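Local coordinates for protein choline kinase (Cryptosporidium parvum, PDB 3MES) that probably phosphorylates choline and ethanolamine, and binds ADP and magnesium in a pocket region that here also holds the dication decamethonium, at residues Ile73-Ile78 with Phe87-Val92; His179-Lys184 with Leu262-Asn267; Phe199-Leu204 with His368-Leu373; Leu255-Phe260 with His354-Ala359. All blocks are in the same frame, centred on the assembly; numbering follows the deposited sequence.

Contact 1. Residues Ile73-Ile78 with Phe87-Val92; sequences IEVKQI and FVVSIV
Gln-77 lays its aliphatic stem against the ring of Phe-87, with CB 3.3 Å from CE1 and its amide plane turned 40° from the ring. Its CG stands anti to the backbone N (chi1 179°) and the chain runs on extended, which carries CG and CD along the same ring atom and brings CD near CZ. Val-75 serves two neighbours: CG1 touches Phe-87 CD1 at 3.7 Å, while CG2 lies beside CG2 of Val-89. Farther along this face Ile-73 CG2 meets Val-89 CG1 at 3.5 Å, and CG1 of Ile-73 packs alongside CD1 of Ile-91. Glu-74 and Ser-90 lie on the other face, where a water joins Glu-74 OE2 and Ser-90 OG, each at 2.9 Å.

Paired backbone bonds set this register, two between Glu-74 and Ser-90 and two between Lys-76 and Val-88. Glu-74 N reaches Ser-90 O at 3.0 Å. Helix 51-61 packs on Ile-73 and Val-75 through Ile-55, and Ile-78 touches ADP. The chemistry is that of a two-faced hairpin: the face of Ile-73, Val-75 and Val-89 is largely apolar, whereas Glu-74 and Lys-76 bring polar ends to the second face beside the buried Val-88.

Contact 2. Residues His179-Lys184 with Leu262-Asn267; sequences HIINSK and LVFAHN
Beside the strand that leads into the His-266, Asn-267, Asp-268 sequence, which corresponds, as in other choline kinases, to the catalytic loop of protein kinases, His-179, in the last turn of helix 165-179, lies with its ring under Val-263. Val-263 CG2 sits over one face of the imidazole, 3.3 Å from the ring centroid and 19° off the normal, a CH-pi contact displaced toward ND1. A branched valine suits this place: CG2 occupies the position between backbone N and carbonyl carbon, from which it reaches the ring. The ring cannot turn easily, since ND1 is hydrogen-bonded to Tyr-337 OH and NE2 to Asp-297 OD2.

The backbones are joined by one weak bond, Phe-264 N to His-179 O at 3.4 Å. Asn-182 leans toward the strand, yet as modelled its OD1 faces Leu-262 O at 3.0 Å, two acceptors that probably repel mildly. Farther on, Ile-181 CD1 packs obliquely on Phe-264, 3.8 Å from CB; both are buried, as suits large apolar groups, and Leu-130 of helix 120-132 touches the two of them. Asp-297 of helix 294-303 grips the backbone N atoms of His-266 and Asn-267, an anchor typical of the C-terminal lobe of protein-kinase-like folds; this protein adds His-179, tying in the region where helix 165-179 finishes.

Contact 3. Residues Phe199-Leu204 with His368-Leu373; sequences FKRIYL and HITWGL. With DME (decamethonium ion), chain K.
The indole of Trp-371 carries one end of decamethonium on one face: methyl C17 lies over the six-membered ring, 3.3 Å from CZ3, and C18 lies over the CG-CD2 bond, 3.4 Å from CD2. Behind the methyls comes the quaternary N12, and an electron-rich indole suits such a cation, which has no N-H to donate. At the ring edge NE1 is hydrogen-bonded to Asn-300 OD1, which helps to fix the rotation of the indole; Trp-374 and Tyr-288 meet it edge-to-face.

Trp-371 belongs to helix 364-376, whose far side from the ligand packs on helix 198-214 in the helical lobe. The axes of the two short segments approach to 9.5 Å and make an angle of 34°. Ile-202 fills the gap between them: with CG1 anti to its carbonyl carbon (chi1 -76°), CD1 reaches Ile-369 CG2 at 3.9 Å and CG1 passes Thr-370 OG1 at 3.5 Å. That hydroxyl can lie against an isoleucine because it is hydrogen-bonded to Ile-366 O. Leu-373 CD1 comes from the next turn onto Ile-202 O, 3.6 Å away, and also touches CG2. Arg-201 sends NH1 past Thr-370 to hydrogen-bond Tyr-288 O, the carbonyl of a residue whose ring meets Trp-371.

Contact 4. Residues Leu255-Phe260 with His354-Ala359; sequences LYSPAF and HIMTKA
Met-356 gives the most surface to this contact, with Ala-359 one turn later and Ala-259 facing them both. The methionine projects from helix 351-362 fully extended, CG anti to the backbone N (chi1 178°), and runs alongside the short 3-10 turn at Pro-258 and Ala-259. Its CG lies 4.0 Å from Ala-259 CB, SD passes Pro-258 CB at 4.1 Å, and CE ends near Ala-259 CA. An unbranched, flexible chain suits a surface of this uneven shape. Met-356 also touches Ile-334 of helix 327-342.

The two alanines meet methyl to methyl, Ala-259 CB to Ala-359 CB at 3.8 Å. Small side chains are apt here, because both CB atoms are directed at the opposing segment and the backbones come close: the CA atoms of Ala-259 and Met-356 are 5.6 Å apart. Ala-359 CB also lies obliquely to the Phe-260 ring, 4.3 Å from CE2, and that ring goes on to meet Phe-363.

Ser-257 borders the alanine pair, its OG 3.5 Å from Met-356 CA. The hydroxyl appears to accept from Ala-259 N in an ST turn, though the position of that nitrogen is doubtful. One residue before the methionine, Ile-355 CG2 rests on Ser-257 CB at 3.9 Å, and Trp-420 touches the same isoleucine. With no hydrogen bond or salt bridge between the segments, the loop is held to the helix by dispersion and by the burial of apolar surface, and therefore by closeness of fit.

In the fold
Contact 1 stands apart, in the edge hairpin of the five-stranded sheet of the N-terminal lobe; its centre lies 34 Å from that of contact 2 and 46 Å from that of contact 4. Contacts 2, 3 and 4 belong to the helical part, with centres 16 to 22 Å apart. Contact 1 closes before the others open, whereas the segments of contact 2 alternate in sequence with those of contacts 3 and 4. Segment 255-260 nearly adjoins 262-267, and helices 351-362 and 364-376 are consecutive. Asn-267 O packs on Trp-371, linking contacts 2 and 3. Contact 1 meets ADP from the sheet lobe and contact 3 decamethonium from the helical part, consistent with a nucleotide and substrate cleft between lobes.

Contact 1. Residues Ile73-Ile78 with Phe87-Val92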
# COMPACT_ATOMS: atom_id res chain seq x y z
N ILE B 73 -25.63 20.60 9.00
CA ILE B 73 -25.60 19.15 8.83
C ILE B 73 -26.50 18.72 7.68
O ILE B 73 -27.65 19.14 7.58
CB ILE B 73 -26.07 18.43 10.11
CG1 ILE B 73 -25.28 18.93 11.32
CG2 ILE B 73 -25.93 16.93 9.95
CD1 ILE B 73 -25.76 18.37 12.64
N GLU B 74 -25.96 17.88 6.79
CA GLU B 74 -26.76 17.37 5.68
C GLU B 74 -26.85 15.85 5.71
O GLU B 74 -25.83 15.16 5.74
CB GLU B 74 -26.20 17.83 4.34
CG GLU B 74 -25.05 16.98 3.83
CD GLU B 74 -25.08 16.81 2.33
OE1 GLU B 74 -26.03 17.30 1.69
OE2 GLU B 74 -24.14 16.17 1.79
N VAL B 75 -28.07 15.34 5.72
CA VAL B 75 -28.31 13.91 5.62
C VAL B 75 -28.68 13.55 4.19
O VAL B 75 -29.66 14.06 3.65
CB VAL B 75 -29.45 13.46 6.54
CG1 VAL B 75 -29.83 12.01 6.25
CG2 VAL B 75 -29.06 13.63 8.00
N LYS B 76 -27.90 12.67 3.57
CA LYS B 76 -28.19 12.27 2.20
C LYS B 76 -28.16 10.74 2.07
O LYS B 76 -27.11 10.12 2.23
CB LYS B 76 -27.22 12.93 1.22
CG LYS B 76 -26.31 11.97 0.48
CD LYS B 76 -27.00 11.43 -0.77
CE LYS B 76 -26.11 10.46 -1.53
NZ LYS B 76 -25.00 11.15 -2.24
N GLN B 77 -29.32 10.16 1.80
CA GLN B 77 -29.44 8.71 1.70
C GLN B 77 -28.84 8.17 0.41
O GLN B 77 -29.09 8.71 -0.67
CB GLN B 77 -30.90 8.27 1.81
CG GLN B 77 -31.10 6.77 1.69
CD GLN B 77 -32.49 6.34 2.10
OE1 GLN B 77 -33.41 7.16 2.19
NE2 GLN B 77 -32.66 5.05 2.35
N ILE B 78 -28.03 7.12 0.53
CA ILE B 78 -27.47 6.45 -0.63
C ILE B 78 -28.17 5.11 -0.80
O ILE B 78 -28.53 4.47 0.19
CB ILE B 78 -25.95 6.23 -0.49
CG1 ILE B 78 -25.65 5.36 0.73
CG2 ILE B 78 -25.23 7.56 -0.38
CD1 ILE B 78 -24.17 5.09 0.93
N PHE B 87 -27.05 6.27 5.09
CA PHE B 87 -27.04 7.72 4.94
C PHE B 87 -25.63 8.24 5.15
O PHE B 87 -24.93 7.80 6.06
CB PHE B 87 -27.98 8.38 5.95
CG PHE B 87 -29.39 7.88 5.89
CD1 PHE B 87 -30.33 8.51 5.08
CD2 PHE B 87 -29.79 6.80 6.65
CE1 PHE B 87 -31.64 8.05 5.03
CE2 PHE B 87 -31.09 6.34 6.60
CZ PHE B 87 -32.02 6.97 5.79
N VAL B 88 -25.21 9.18 4.31
CA VAL B 88 -23.98 9.89 4.55
C VAL B 88 -24.32 11.22 5.22
O VAL B 88 -24.98 12.07 4.63
CB VAL B 88 -23.19 10.14 3.26
CG1 VAL B 88 -21.82 10.71 3.58
CG2 VAL B 88 -23.06 8.86 2.46
N VAL B 89 -23.87 11.38 6.46
CA VAL B 89 -24.15 12.59 7.22
C VAL B 89 -22.90 13.44 7.31
O VAL B 89 -21.94 13.08 7.98
CB VAL B 89 -24.66 12.26 8.63
CG1 VAL B 89 -25.06 13.54 9.36
CG2 VAL B 89 -25.83 11.29 8.56
N SER B 90 -22.92 14.59 6.64
CA SER B 90 -21.74 15.45 6.58
C SER B 90 -21.96 16.79 7.26
O SER B 90 -23.10 17.24 7.43
CB SER B 90 -21.35 15.69 5.12
OG SER B 90 -21.21 14.47 4.42
N ILE B 91 -20.86 17.42 7.66
CA ILE B 91 -20.88 18.80 8.10
C ILE B 91 -20.46 19.66 6.92
O ILE B 91 -19.35 19.51 6.40
CB ILE B 91 -19.92 19.04 9.28
CG1 ILE B 91 -20.26 18.11 10.45
CG2 ILE B 91 -19.96 20.49 9.72
CD1 ILE B 91 -21.68 18.25 10.96
N VAL B 92 -21.34 20.55 6.48
CA VAL B 92 -21.11 21.31 5.26
C VAL B 92 -20.37 22.63 5.49
O VAL B 92 -20.00 23.31 4.53
CB VAL B 92 -22.43 21.59 4.51
CG1 VAL B 92 -22.98 20.31 3.91
CG2 VAL B 92 -23.44 22.23 5.45
O HOH W 1 -23.91 13.89 3.49

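Contact 2. Residues His179-Lys184 with Leu262-Asn267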
# COMPACT_ATOMS: atom_id res chain seq x y z
N HIS B 179 -6.03 -11.82 6.92
CA HIS B 179 -6.03 -13.28 6.98
C HIS B 179 -5.36 -13.84 8.23
O HIS B 179 -5.78 -14.88 8.74
CB HIS B 179 -5.36 -13.84 5.72
CG HIS B 179 -6.29 -13.98 4.56
ND1 HIS B 179 -6.09 -14.90 3.55
CD2 HIS B 179 -7.44 -13.34 4.26
CE1 HIS B 179 -7.07 -14.81 2.67
NE2 HIS B 179 -7.90 -13.86 3.07
N ILE B 180 -4.34 -13.16 8.73
CA ILE B 180 -3.53 -13.69 9.84
C ILE B 180 -4.13 -13.48 11.23
O ILE B 180 -3.64 -14.05 12.21
CB ILE B 180 -2.09 -13.13 9.81
CG1 ILE B 180 -2.10 -11.60 9.73
CG2 ILE B 180 -1.31 -13.71 8.64
CD1 ILE B 180 -2.33 -10.93 11.06
N ILE B 181 -5.18 -12.67 11.33
CA ILE B 181 -5.74 -12.32 12.64
C ILE B 181 -6.15 -13.53 13.48
O ILE B 181 -6.07 -13.49 14.71
CB ILE B 181 -6.94 -11.35 12.52
CG1 ILE B 181 -8.10 -12.02 11.78
CG2 ILE B 181 -6.51 -10.05 11.85
CD1 ILE B 181 -9.26 -11.09 11.49
N ASN B 182 -6.58 -14.60 12.83
CA ASN B 182 -7.05 -15.78 13.55
C ASN B 182 -5.92 -16.65 14.09
O ASN B 182 -6.16 -17.65 14.76
CB ASN B 182 -8.00 -16.62 12.69
CG ASN B 182 -7.28 -17.32 11.54
OD1 ASN B 182 -7.42 -18.53 11.35
ND2 ASN B 182 -6.51 -16.55 10.78
N SER B 183 -4.68 -16.27 13.79
CA SER B 183 -3.53 -17.05 14.27
C SER B 183 -2.49 -16.17 14.94
O SER B 183 -1.63 -16.67 15.67
CB SER B 183 -2.90 -17.86 13.14
OG SER B 183 -2.25 -17.01 12.21
N LYS B 184 -2.55 -14.87 14.70
CA LYS B 184 -1.57 -13.95 15.27
C LYS B 184 -2.20 -12.89 16.17
O LYS B 184 -1.63 -11.82 16.36
CB LYS B 184 -0.75 -13.28 14.16
CG LYS B 184 0.09 -14.26 13.35
CD LYS B 184 0.93 -13.53 12.32
CE LYS B 184 1.88 -14.48 11.62
NZ LYS B 184 2.66 -13.80 10.55
N LEU B 262 -5.94 -22.00 6.95
CA LEU B 262 -7.19 -21.51 7.51
C LEU B 262 -7.03 -20.09 8.01
O LEU B 262 -6.28 -19.83 8.95
CB LEU B 262 -7.68 -22.43 8.62
CG LEU B 262 -8.12 -23.81 8.13
CD1 LEU B 262 -8.71 -24.63 9.27
CD2 LEU B 262 -9.13 -23.65 7.00
N VAL B 263 -7.74 -19.16 7.38
CA VAL B 263 -7.60 -17.75 7.68
C VAL B 263 -8.96 -17.08 7.82
O VAL B 263 -9.98 -17.65 7.42
CB VAL B 263 -6.83 -17.03 6.56
CG1 VAL B 263 -5.55 -17.80 6.22
CG2 VAL B 263 -7.71 -16.90 5.32
N PHE B 264 -8.99 -15.88 8.39
CA PHE B 264 -10.23 -15.12 8.43
C PHE B 264 -10.38 -14.33 7.13
O PHE B 264 -9.73 -13.31 6.93
CB PHE B 264 -10.31 -14.20 9.64
CG PHE B 264 -11.68 -13.65 9.88
CD1 PHE B 264 -12.57 -14.31 10.72
CD2 PHE B 264 -12.10 -12.49 9.25
CE1 PHE B 264 -13.85 -13.81 10.93
CE2 PHE B 264 -13.37 -11.98 9.46
CZ PHE B 264 -14.25 -12.64 10.30
N ALA B 265 -11.25 -14.82 6.26
CA ALA B 265 -11.37 -14.28 4.91
C ALA B 265 -12.44 -13.20 4.80
O ALA B 265 -13.40 -13.17 5.57
CB ALA B 265 -11.66 -15.40 3.93
N HIS B 266 -12.26 -12.30 3.83
CA HIS B 266 -13.25 -11.29 3.52
C HIS B 266 -14.43 -11.93 2.80
O HIS B 266 -15.59 -11.70 3.15
CB HIS B 266 -12.63 -10.20 2.64
CG HIS B 266 -13.55 -9.05 2.36
ND1 HIS B 266 -14.52 -9.09 1.38
CD2 HIS B 266 -13.65 -7.83 2.94
CE1 HIS B 266 -15.17 -7.94 1.37
NE2 HIS B 266 -14.66 -7.16 2.30
N ASN B 267 -14.12 -12.73 1.78
CA ASN B 267 -15.11 -13.56 1.09
C ASN B 267 -15.95 -12.83 0.03
O ASN B 267 -16.84 -13.43 -0.57
CB ASN B 267 -16.01 -14.27 2.10
CG ASN B 267 -15.32 -15.44 2.78
OD1 ASN B 267 -14.52 -16.14 2.17
ND2 ASN B 267 -15.64 -15.66 4.05

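Contact 3. Residues Phe199-Leu204 with His368-Leu373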
# COMPACT_ATOMS: atom_id res chain seq x y z
N PHE B 199 -17.89 -24.76 1.98
CA PHE B 199 -18.85 -25.82 1.69
C PHE B 199 -20.20 -25.59 2.35
O PHE B 199 -21.24 -25.65 1.69
CB PHE B 199 -18.28 -27.18 2.08
CG PHE B 199 -16.99 -27.52 1.38
CD1 PHE B 199 -16.95 -27.64 0.01
CD2 PHE B 199 -15.83 -27.71 2.11
CE1 PHE B 199 -15.76 -27.95 -0.64
CE2 PHE B 199 -14.64 -28.02 1.47
CZ PHE B 199 -14.61 -28.14 0.09
N LYS B 200 -20.19 -25.33 3.65
CA LYS B 200 -21.42 -25.04 4.38
C LYS B 200 -22.24 -24.00 3.63
O LYS B 200 -23.43 -24.20 3.37
CB LYS B 200 -21.10 -24.53 5.78
CG LYS B 200 -20.22 -25.44 6.60
CD LYS B 200 -19.92 -24.84 7.96
CE LYS B 200 -18.86 -25.63 8.70
NZ LYS B 200 -18.58 -25.05 10.04
N ARG B 201 -21.61 -22.88 3.30
CA ARG B 201 -22.28 -21.78 2.63
C ARG B 201 -22.89 -22.23 1.30
O ARG B 201 -24.02 -21.86 0.98
CB ARG B 201 -21.31 -20.62 2.42
CG ARG B 201 -21.88 -19.44 1.64
CD ARG B 201 -21.04 -18.20 1.84
NE ARG B 201 -21.16 -17.68 3.20
CZ ARG B 201 -20.40 -16.71 3.71
NH1 ARG B 201 -19.45 -16.16 2.97
NH2 ARG B 201 -20.59 -16.30 4.95
N ILE B 202 -22.14 -23.02 0.54
CA ILE B 202 -22.64 -23.53 -0.73
C ILE B 202 -23.88 -24.39 -0.54
O ILE B 202 -24.88 -24.23 -1.24
CB ILE B 202 -21.57 -24.33 -1.50
CG1 ILE B 202 -20.55 -23.39 -2.13
CG2 ILE B 202 -22.22 -25.20 -2.56
CD1 ILE B 202 -19.46 -24.09 -2.92
N TYR B 203 -23.82 -25.32 0.41
CA TYR B 203 -24.96 -26.18 0.70
C TYR B 203 -26.13 -25.34 1.20
O TYR B 203 -27.27 -25.53 0.79
CB TYR B 203 -24.59 -27.26 1.72
CG TYR B 203 -23.43 -28.14 1.29
CD1 TYR B 203 -22.47 -28.55 2.21
CD2 TYR B 203 -23.30 -28.55 -0.03
CE1 TYR B 203 -21.41 -29.35 1.82
CE2 TYR B 203 -22.24 -29.35 -0.42
CZ TYR B 203 -21.30 -29.74 0.50
OH TYR B 203 -20.25 -30.53 0.10
N LEU B 204 -25.83 -24.40 2.09
CA LEU B 204 -26.85 -23.52 2.64
C LEU B 204 -27.54 -22.72 1.54
O LEU B 204 -28.77 -22.62 1.51
CB LEU B 204 -26.22 -22.56 3.66
CG LEU B 204 -27.13 -22.13 4.81
CD1 LEU B 204 -27.26 -23.28 5.80
CD2 LEU B 204 -26.57 -20.89 5.49
N HIS B 368 -17.41 -19.18 -8.53
CA HIS B 368 -18.44 -19.19 -9.56
C HIS B 368 -19.72 -19.89 -9.10
O HIS B 368 -20.82 -19.47 -9.45
CB HIS B 368 -17.93 -19.87 -10.84
CG HIS B 368 -16.89 -19.09 -11.57
ND1 HIS B 368 -17.04 -17.76 -11.89
CD2 HIS B 368 -15.68 -19.46 -12.05
CE1 HIS B 368 -15.97 -17.34 -12.54
NE2 HIS B 368 -15.13 -18.35 -12.65
N ILE B 369 -19.57 -20.96 -8.33
CA ILE B 369 -20.73 -21.70 -7.85
C ILE B 369 -21.42 -20.97 -6.71
O ILE B 369 -22.65 -20.87 -6.67
CB ILE B 369 -20.35 -23.12 -7.40
CG1 ILE B 369 -20.31 -24.06 -8.61
CG2 ILE B 369 -21.33 -23.63 -6.36
CD1 ILE B 369 -19.99 -25.50 -8.26
N THR B 370 -20.63 -20.45 -5.78
CA THR B 370 -21.17 -19.74 -4.63
C THR B 370 -22.03 -18.56 -5.06
O THR B 370 -23.21 -18.47 -4.71
CB THR B 370 -20.03 -19.23 -3.71
OG1 THR B 370 -19.24 -20.34 -3.26
CG2 THR B 370 -20.61 -18.50 -2.50
N TRP B 371 -21.45 -17.65 -5.83
CA TRP B 371 -22.16 -16.44 -6.22
C TRP B 371 -23.27 -16.73 -7.23
O TRP B 371 -24.20 -15.94 -7.38
CB TRP B 371 -21.19 -15.39 -6.73
CG TRP B 371 -20.27 -14.91 -5.65
CD1 TRP B 371 -18.91 -15.03 -5.61
CD2 TRP B 371 -20.65 -14.24 -4.44
NE1 TRP B 371 -18.43 -14.47 -4.45
CE2 TRP B 371 -19.47 -13.98 -3.72
CE3 TRP B 371 -21.88 -13.84 -3.90
CZ2 TRP B 371 -19.48 -13.34 -2.48
CZ3 TRP B 371 -21.88 -13.20 -2.67
CH2 TRP B 371 -20.69 -12.95 -1.98
N GLY B 372 -23.16 -17.87 -7.91
CA GLY B 372 -24.23 -18.33 -8.78
C GLY B 372 -25.46 -18.68 -7.97
O GLY B 372 -26.54 -18.11 -8.18
N LEU B 373 -25.31 -19.62 -7.04
CA LEU B 373 -26.42 -20.00 -6.17
C LEU B 373 -26.92 -18.80 -5.39
O LEU B 373 -28.13 -18.63 -5.20
CB LEU B 373 -25.97 -21.10 -5.20
CG LEU B 373 -25.40 -22.37 -5.83
CD1 LEU B 373 -24.97 -23.35 -4.74
CD2 LEU B 373 -26.41 -23.01 -6.77
N1 DME K . -23.46 -0.11 -8.31
C2 DME K . -24.79 -0.74 -8.17
C3 DME K . -24.67 -2.03 -7.35
C4 DME K . -25.92 -2.89 -7.50
C5 DME K . -25.84 -4.16 -6.64
C6 DME K . -24.78 -5.13 -7.16
C7 DME K . -25.42 -6.44 -7.64
C8 DME K . -24.87 -7.64 -6.86
C9 DME K . -23.68 -8.29 -7.58
C10 DME K . -22.59 -8.68 -6.59
C11 DME K . -21.88 -9.96 -7.04
N12 DME K . -20.89 -10.37 -6.02
C13 DME K . -23.34 0.49 -9.65
C14 DME K . -23.31 0.93 -7.28
C15 DME K . -22.42 -1.13 -8.14
C16 DME K . -19.92 -9.28 -5.79
C17 DME K . -21.58 -10.67 -4.76
C18 DME K . -20.17 -11.56 -6.51

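Contact 4. Residues Leu255-Phe260 with His354-Ala359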
# COMPACT_ATOMS: atom_id res chain seq x y z
N LEU B 255 -0.06 -28.33 4.92
CA LEU B 255 1.35 -28.71 4.89
C LEU B 255 1.93 -28.62 3.48
O LEU B 255 3.14 -28.50 3.32
CB LEU B 255 1.54 -30.12 5.45
CG LEU B 255 1.98 -30.22 6.92
CD1 LEU B 255 1.25 -29.20 7.79
CD2 LEU B 255 1.77 -31.63 7.45
N TYR B 256 1.06 -28.68 2.48
CA TYR B 256 1.51 -28.69 1.09
C TYR B 256 1.48 -27.32 0.43
O TYR B 256 2.22 -27.07 -0.52
CB TYR B 256 0.68 -29.68 0.27
CG TYR B 256 0.97 -31.13 0.59
CD1 TYR B 256 1.97 -31.81 -0.08
CD2 TYR B 256 0.25 -31.80 1.57
CE1 TYR B 256 2.25 -33.13 0.21
CE2 TYR B 256 0.52 -33.12 1.86
CZ TYR B 256 1.52 -33.78 1.18
OH TYR B 256 1.79 -35.10 1.47
N SER B 257 0.63 -26.44 0.94
CA SER B 257 0.49 -25.10 0.37
C SER B 257 -0.39 -24.21 1.25
O SER B 257 -1.46 -24.63 1.69
CB SER B 257 -0.11 -25.17 -1.04
OG SER B 257 -0.39 -23.87 -1.54
N PRO B 258 0.08 -22.98 1.53
CA PRO B 258 -0.70 -22.04 2.32
C PRO B 258 -2.03 -21.69 1.65
O PRO B 258 -2.81 -20.92 2.19
CB PRO B 258 0.21 -20.81 2.40
CG PRO B 258 1.59 -21.35 2.19
CD PRO B 258 1.42 -22.46 1.20
N ALA B 259 -2.27 -22.26 0.47
CA ALA B 259 -3.55 -22.09 -0.19
C ALA B 259 -4.65 -22.74 0.65
O ALA B 259 -5.80 -22.28 0.66
CB ALA B 259 -3.52 -22.71 -1.58
N PHE B 260 -4.30 -23.80 1.36
CA PHE B 260 -5.26 -24.53 2.18
C PHE B 260 -5.11 -24.12 3.64
O PHE B 260 -5.57 -24.81 4.55
CB PHE B 260 -5.09 -26.03 1.99
CG PHE B 260 -5.32 -26.49 0.57
CD1 PHE B 260 -6.60 -26.73 0.10
CD2 PHE B 260 -4.25 -26.67 -0.29
CE1 PHE B 260 -6.81 -27.14 -1.20
CE2 PHE B 260 -4.46 -27.08 -1.59
CZ PHE B 260 -5.74 -27.32 -2.05
N HIS B 354 4.95 -20.80 -6.89
CA HIS B 354 4.57 -21.64 -8.02
C HIS B 354 3.48 -22.63 -7.63
O HIS B 354 2.50 -22.79 -8.35
CB HIS B 354 5.80 -22.39 -8.55
CG HIS B 354 5.51 -23.27 -9.72
ND1 HIS B 354 5.14 -24.60 -9.58
CD2 HIS B 354 5.54 -23.03 -11.06
CE1 HIS B 354 4.96 -25.13 -10.77
NE2 HIS B 354 5.19 -24.20 -11.69
N ILE B 355 3.65 -23.29 -6.50
CA ILE B 355 2.67 -24.27 -6.03
C ILE B 355 1.35 -23.62 -5.63
O ILE B 355 0.28 -24.06 -6.05
CB ILE B 355 3.21 -25.07 -4.83
CG1 ILE B 355 4.30 -26.04 -5.28
CG2 ILE B 355 2.08 -25.83 -4.15
CD1 ILE B 355 4.83 -26.91 -4.17
N MET B 356 1.42 -22.56 -4.83
CA MET B 356 0.22 -21.91 -4.32
C MET B 356 -0.59 -21.27 -5.44
O MET B 356 -1.82 -21.27 -5.41
CB MET B 356 0.57 -20.87 -3.25
CG MET B 356 -0.64 -20.13 -2.72
SD MET B 356 -0.28 -19.09 -1.29
CE MET B 356 -1.91 -18.42 -0.94
N THR B 357 0.11 -20.72 -6.43
CA THR B 357 -0.57 -20.07 -7.55
C THR B 357 -1.48 -21.05 -8.28
O THR B 357 -2.62 -20.71 -8.61
CB THR B 357 0.44 -19.47 -8.54
OG1 THR B 357 1.27 -18.53 -7.85
CG2 THR B 357 -0.30 -18.75 -9.66
N LYS B 358 -0.99 -22.25 -8.54
CA LYS B 358 -1.77 -23.24 -9.27
C LYS B 358 -2.85 -23.86 -8.37
O LYS B 358 -3.92 -24.23 -8.84
CB LYS B 358 -0.87 -24.32 -9.87
CG LYS B 358 -0.12 -25.16 -8.85
CD LYS B 358 1.20 -25.68 -9.40
CE LYS B 358 0.99 -26.67 -10.53
NZ LYS B 358 2.27 -27.36 -10.89
N ALA B 359 -2.55 -23.94 -7.08
CA ALA B 359 -3.52 -24.44 -6.11
C ALA B 359 -4.70 -23.47 -5.98
O ALA B 359 -5.85 -23.89 -5.90
CB ALA B 359 -2.86 -24.66 -4.75